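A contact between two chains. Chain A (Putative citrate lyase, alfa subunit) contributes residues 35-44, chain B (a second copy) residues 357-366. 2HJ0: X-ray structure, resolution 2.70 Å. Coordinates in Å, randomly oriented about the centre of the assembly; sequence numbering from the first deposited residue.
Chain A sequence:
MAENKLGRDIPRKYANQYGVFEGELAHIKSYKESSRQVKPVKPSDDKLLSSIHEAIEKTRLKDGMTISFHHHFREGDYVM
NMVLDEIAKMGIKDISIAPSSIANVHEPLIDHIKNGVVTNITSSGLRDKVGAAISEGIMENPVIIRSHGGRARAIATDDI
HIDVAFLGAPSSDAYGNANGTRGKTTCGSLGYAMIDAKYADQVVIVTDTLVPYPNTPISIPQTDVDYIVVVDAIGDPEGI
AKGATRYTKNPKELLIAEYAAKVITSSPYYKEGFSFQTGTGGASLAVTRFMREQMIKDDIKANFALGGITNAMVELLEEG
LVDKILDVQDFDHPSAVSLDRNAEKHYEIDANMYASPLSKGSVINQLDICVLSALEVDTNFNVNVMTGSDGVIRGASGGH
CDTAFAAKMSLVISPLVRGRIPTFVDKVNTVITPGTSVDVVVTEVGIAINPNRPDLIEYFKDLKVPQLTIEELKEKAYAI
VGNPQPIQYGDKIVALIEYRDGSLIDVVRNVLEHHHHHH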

# COMPACT_ATOMS: atom_id res chain seq x y z
N SER A 35 7.67 -8.79 -9.65
CA SER A 35 6.58 -8.08 -10.33
C SER A 35 5.54 -9.14 -10.68
O SER A 35 5.88 -10.30 -10.93
CB SER A 35 7.08 -7.38 -11.61
OG SER A 35 7.49 -8.32 -12.59
N ARG A 36 4.27 -8.75 -10.70
CA ARG A 36 3.18 -9.67 -10.97
C ARG A 36 2.60 -9.52 -12.37
O ARG A 36 2.81 -8.51 -13.03
CB ARG A 36 2.08 -9.47 -9.92
CG ARG A 36 1.68 -8.03 -9.78
CD ARG A 36 0.91 -7.71 -8.51
NE ARG A 36 0.64 -6.27 -8.48
CZ ARG A 36 -0.54 -5.71 -8.23
NH1 ARG A 36 -0.66 -4.39 -8.25
NH2 ARG A 36 -1.60 -6.47 -7.97
N GLN A 37 1.87 -10.55 -12.81
CA GLN A 37 1.21 -10.57 -14.11
C GLN A 37 -0.24 -10.13 -13.91
O GLN A 37 -1.11 -10.94 -13.58
CB GLN A 37 1.24 -11.98 -14.69
CG GLN A 37 2.47 -12.29 -15.50
CD GLN A 37 2.36 -11.79 -16.93
OE1 GLN A 37 3.34 -11.82 -17.66
NE2 GLN A 37 1.17 -11.36 -17.33
N VAL A 38 -0.46 -8.84 -14.13
CA VAL A 38 -1.76 -8.22 -13.97
C VAL A 38 -2.74 -8.42 -15.13
O VAL A 38 -2.35 -8.30 -16.29
CB VAL A 38 -1.59 -6.71 -13.78
CG1 VAL A 38 -2.94 -6.04 -13.61
CG2 VAL A 38 -0.70 -6.45 -12.59
N LYS A 39 -3.99 -8.73 -14.81
CA LYS A 39 -5.02 -8.89 -15.83
C LYS A 39 -5.96 -7.69 -15.71
O LYS A 39 -6.81 -7.64 -14.82
CB LYS A 39 -5.81 -10.19 -15.61
CG LYS A 39 -5.01 -11.46 -15.88
CD LYS A 39 -5.87 -12.71 -15.68
CE LYS A 39 -5.22 -13.96 -16.28
NZ LYS A 39 -6.12 -15.16 -16.15
N PRO A 40 -5.80 -6.71 -16.60
CA PRO A 40 -6.64 -5.50 -16.59
C PRO A 40 -8.11 -5.83 -16.59
O PRO A 40 -8.54 -6.80 -17.22
CB PRO A 40 -6.20 -4.77 -17.86
CG PRO A 40 -5.81 -5.90 -18.77
CD PRO A 40 -5.01 -6.78 -17.85
N VAL A 41 -8.89 -5.03 -15.89
CA VAL A 41 -10.32 -5.27 -15.83
C VAL A 41 -11.07 -4.28 -16.72
O VAL A 41 -10.83 -3.08 -16.66
CB VAL A 41 -10.82 -5.16 -14.36
CG1 VAL A 41 -12.32 -5.29 -14.31
CG2 VAL A 41 -10.18 -6.24 -13.51
N LYS A 42 -11.96 -4.80 -17.56
CA LYS A 42 -12.74 -3.93 -18.43
C LYS A 42 -13.75 -3.22 -17.54
O LYS A 42 -14.25 -3.80 -16.57
CB LYS A 42 -13.47 -4.74 -19.49
CG LYS A 42 -12.57 -5.56 -20.39
CD LYS A 42 -13.37 -6.52 -21.23
CE LYS A 42 -12.45 -7.33 -22.12
NZ LYS A 42 -13.21 -8.29 -22.98
N PRO A 43 -14.09 -1.98 -17.87
CA PRO A 43 -15.05 -1.20 -17.10
C PRO A 43 -16.39 -1.89 -16.85
O PRO A 43 -17.13 -1.52 -15.93
CB PRO A 43 -15.19 0.07 -17.92
CG PRO A 43 -14.96 -0.40 -19.30
CD PRO A 43 -13.76 -1.27 -19.12
N SER A 44 -16.72 -2.88 -17.67
CA SER A 44 -17.99 -3.58 -17.50
C SER A 44 -17.78 -4.95 -16.87
O SER A 44 -18.73 -5.72 -16.73
CB SER A 44 -18.69 -3.76 -18.85
OG SER A 44 -18.06 -4.80 -19.59
N PRO B 357 -6.54 3.39 -16.45
CA PRO B 357 -7.25 2.55 -17.41
C PRO B 357 -6.75 1.09 -17.42
O PRO B 357 -7.46 0.20 -17.87
CB PRO B 357 -7.01 3.27 -18.73
CG PRO B 357 -5.63 3.80 -18.55
CD PRO B 357 -5.65 4.35 -17.13
N LEU B 358 -5.54 0.85 -16.92
CA LEU B 358 -4.99 -0.49 -16.89
C LEU B 358 -4.75 -1.00 -15.48
O LEU B 358 -3.61 -1.22 -15.07
CB LEU B 358 -3.66 -0.55 -17.64
CG LEU B 358 -3.76 -0.68 -19.15
CD1 LEU B 358 -2.38 -0.89 -19.73
CD2 LEU B 358 -4.68 -1.83 -19.49
N SER B 359 -5.81 -1.23 -14.74
CA SER B 359 -5.67 -1.69 -13.39
C SER B 359 -6.69 -2.80 -13.18
O SER B 359 -7.36 -3.23 -14.12
CB SER B 359 -6.00 -0.57 -12.40
OG SER B 359 -7.39 -0.27 -12.47
N LYS B 360 -6.81 -3.24 -11.94
CA LYS B 360 -7.79 -4.26 -11.64
C LYS B 360 -9.09 -3.55 -11.33
O LYS B 360 -10.08 -4.19 -11.00
CB LYS B 360 -7.34 -5.10 -10.46
CG LYS B 360 -6.10 -5.87 -10.77
CD LYS B 360 -5.85 -6.96 -9.78
CE LYS B 360 -4.62 -7.75 -10.17
NZ LYS B 360 -4.42 -8.84 -9.20
N GLY B 361 -9.08 -2.22 -11.44
CA GLY B 361 -10.29 -1.46 -11.14
C GLY B 361 -10.05 -0.12 -10.49
O GLY B 361 -9.38 -0.03 -9.46
N SER B 362 -10.60 0.93 -11.07
CA SER B 362 -10.44 2.29 -10.56
C SER B 362 -11.76 2.81 -9.98
O SER B 362 -12.83 2.38 -10.40
CB SER B 362 -10.02 3.20 -11.69
OG SER B 362 -11.08 3.35 -12.62
N VAL B 363 -11.68 3.76 -9.06
CA VAL B 363 -12.90 4.31 -8.47
C VAL B 363 -13.76 5.04 -9.50
O VAL B 363 -14.99 4.90 -9.49
CB VAL B 363 -12.60 5.26 -7.29
CG1 VAL B 363 -11.86 4.49 -6.20
CG2 VAL B 363 -11.77 6.45 -7.75
N ILE B 364 -13.15 5.82 -10.39
CA ILE B 364 -13.92 6.55 -11.39
C ILE B 364 -14.76 5.59 -12.23
O ILE B 364 -15.67 6.00 -12.95
CB ILE B 364 -13.02 7.33 -12.34
CG1 ILE B 364 -12.13 6.36 -13.13
CG2 ILE B 364 -12.23 8.37 -11.53
CD1 ILE B 364 -11.43 6.96 -14.30
N ASN B 365 -14.45 4.30 -12.13
CA ASN B 365 -15.19 3.30 -12.86
C ASN B 365 -16.53 3.07 -12.19
O ASN B 365 -17.41 2.42 -12.74
CB ASN B 365 -14.38 2.01 -12.88
CG ASN B 365 -14.49 1.29 -14.19
OD1 ASN B 365 -13.62 0.49 -14.56
ND2 ASN B 365 -15.57 1.56 -14.93
N GLN B 366 -16.67 3.59 -10.98
CA GLN B 366 -17.90 3.44 -10.23
C GLN B 366 -18.57 4.79 -10.14
O GLN B 366 -19.52 4.97 -9.39
CB GLN B 366 -17.60 2.91 -8.83
CG GLN B 366 -16.84 1.59 -8.85
CD GLN B 366 -17.58 0.52 -9.63
OE1 GLN B 366 -16.97 -0.40 -10.18
NE2 GLN B 366 -18.91 0.63 -9.68
O HOH W 1 -10.48 -0.29 -15.80

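Two positive charges meet at one end of this contact: NH2 of Arg36(A) lies 3.9 Å from NZ of Lys360(B), with no acidic residue of either stretch beside them. Nothing in that pairing is attractive in itself. Lys360(B) NZ and the NE and NH1 atoms of Arg36(A) are hydrogen-bonded elsewhere in the structure. The rule for a designer is that two buried like charges can sit close together when much of their hydrogen-bonding capacity is used elsewhere.

The backbones meet most closely where Pro40(A) and Val41(A) pass Ser359(B) and Lys360(B): CA of Pro40(A) is 5.1 Å from CA of Ser359(B), and CA of Val41(A) is 5.0 Å from CA of Lys360(B). One direct hydrogen bond joins the stretches here: the amide N of Val41(A) donates to O of Ser359(B) over 3.0 Å, with an angle of 160° at the hydrogen. The same carbonyl also receives a CA-H...O contact from Pro40(A), whose CA is 3.4 Å from Ser359(B) O. Proline has no amide hydrogen, and here the N-H comes from the next residue, Val41(A), while the proline adds a softer CA-H contact to the same oxygen. Both stretches are mostly loop, and this is an isolated backbone link rather than a ladder of them.

Chain B has a bond of its own beside that link. Ser359(B) turns its CB away from chain A, and its OG accepts a hydrogen bond from N of Gly361(B) at 2.8 Å, a local bond within chain B, while the carbonyl of Ser359(B) is free to accept from chain A. Gly361(B) has phi/psi of 144/127, a conformation in which a CB would jam against the carbonyl oxygen of the preceding residue; the backbone alone calls for glycine.

Around this centre the packing is largely aliphatic. CB of Pro40(A) rests 3.7 Å from CD2 of Leu358(B), whose side chain starts sideways but brings its end nearer. Val41(A) points toward chain B and sets CG2 3.2 Å from O of Lys360(B), a tight approach of a methyl to a carbonyl. Lys360(B) has the largest area covered in either stretch, although its CA-to-CB bond points away. Its extended chain, m at chi1 and t thereafter, runs past Val38(A), where CE comes within 4.2 Å of CG1, and on to the arginine. A long lysine can thus spend its methylenes on apolar packing and carry its charge to a different site.

Farther along, the CA-to-CB bond of Asn365(B), in a short 3-10 segment, points toward chain A, and its ND2 lies 3.4 Å from CB of Pro43(A), a packing contact without a hydrogen bond. A water completes this end. It donates to O of Val41(A) at 2.9 Å and, more weakly, to OD1 of Asn365(B) at 3.5 Å. Val41(A) therefore uses both backbone polar atoms across the contact, its N directly and its O through solvent, while its side chain packs against Lys360(B).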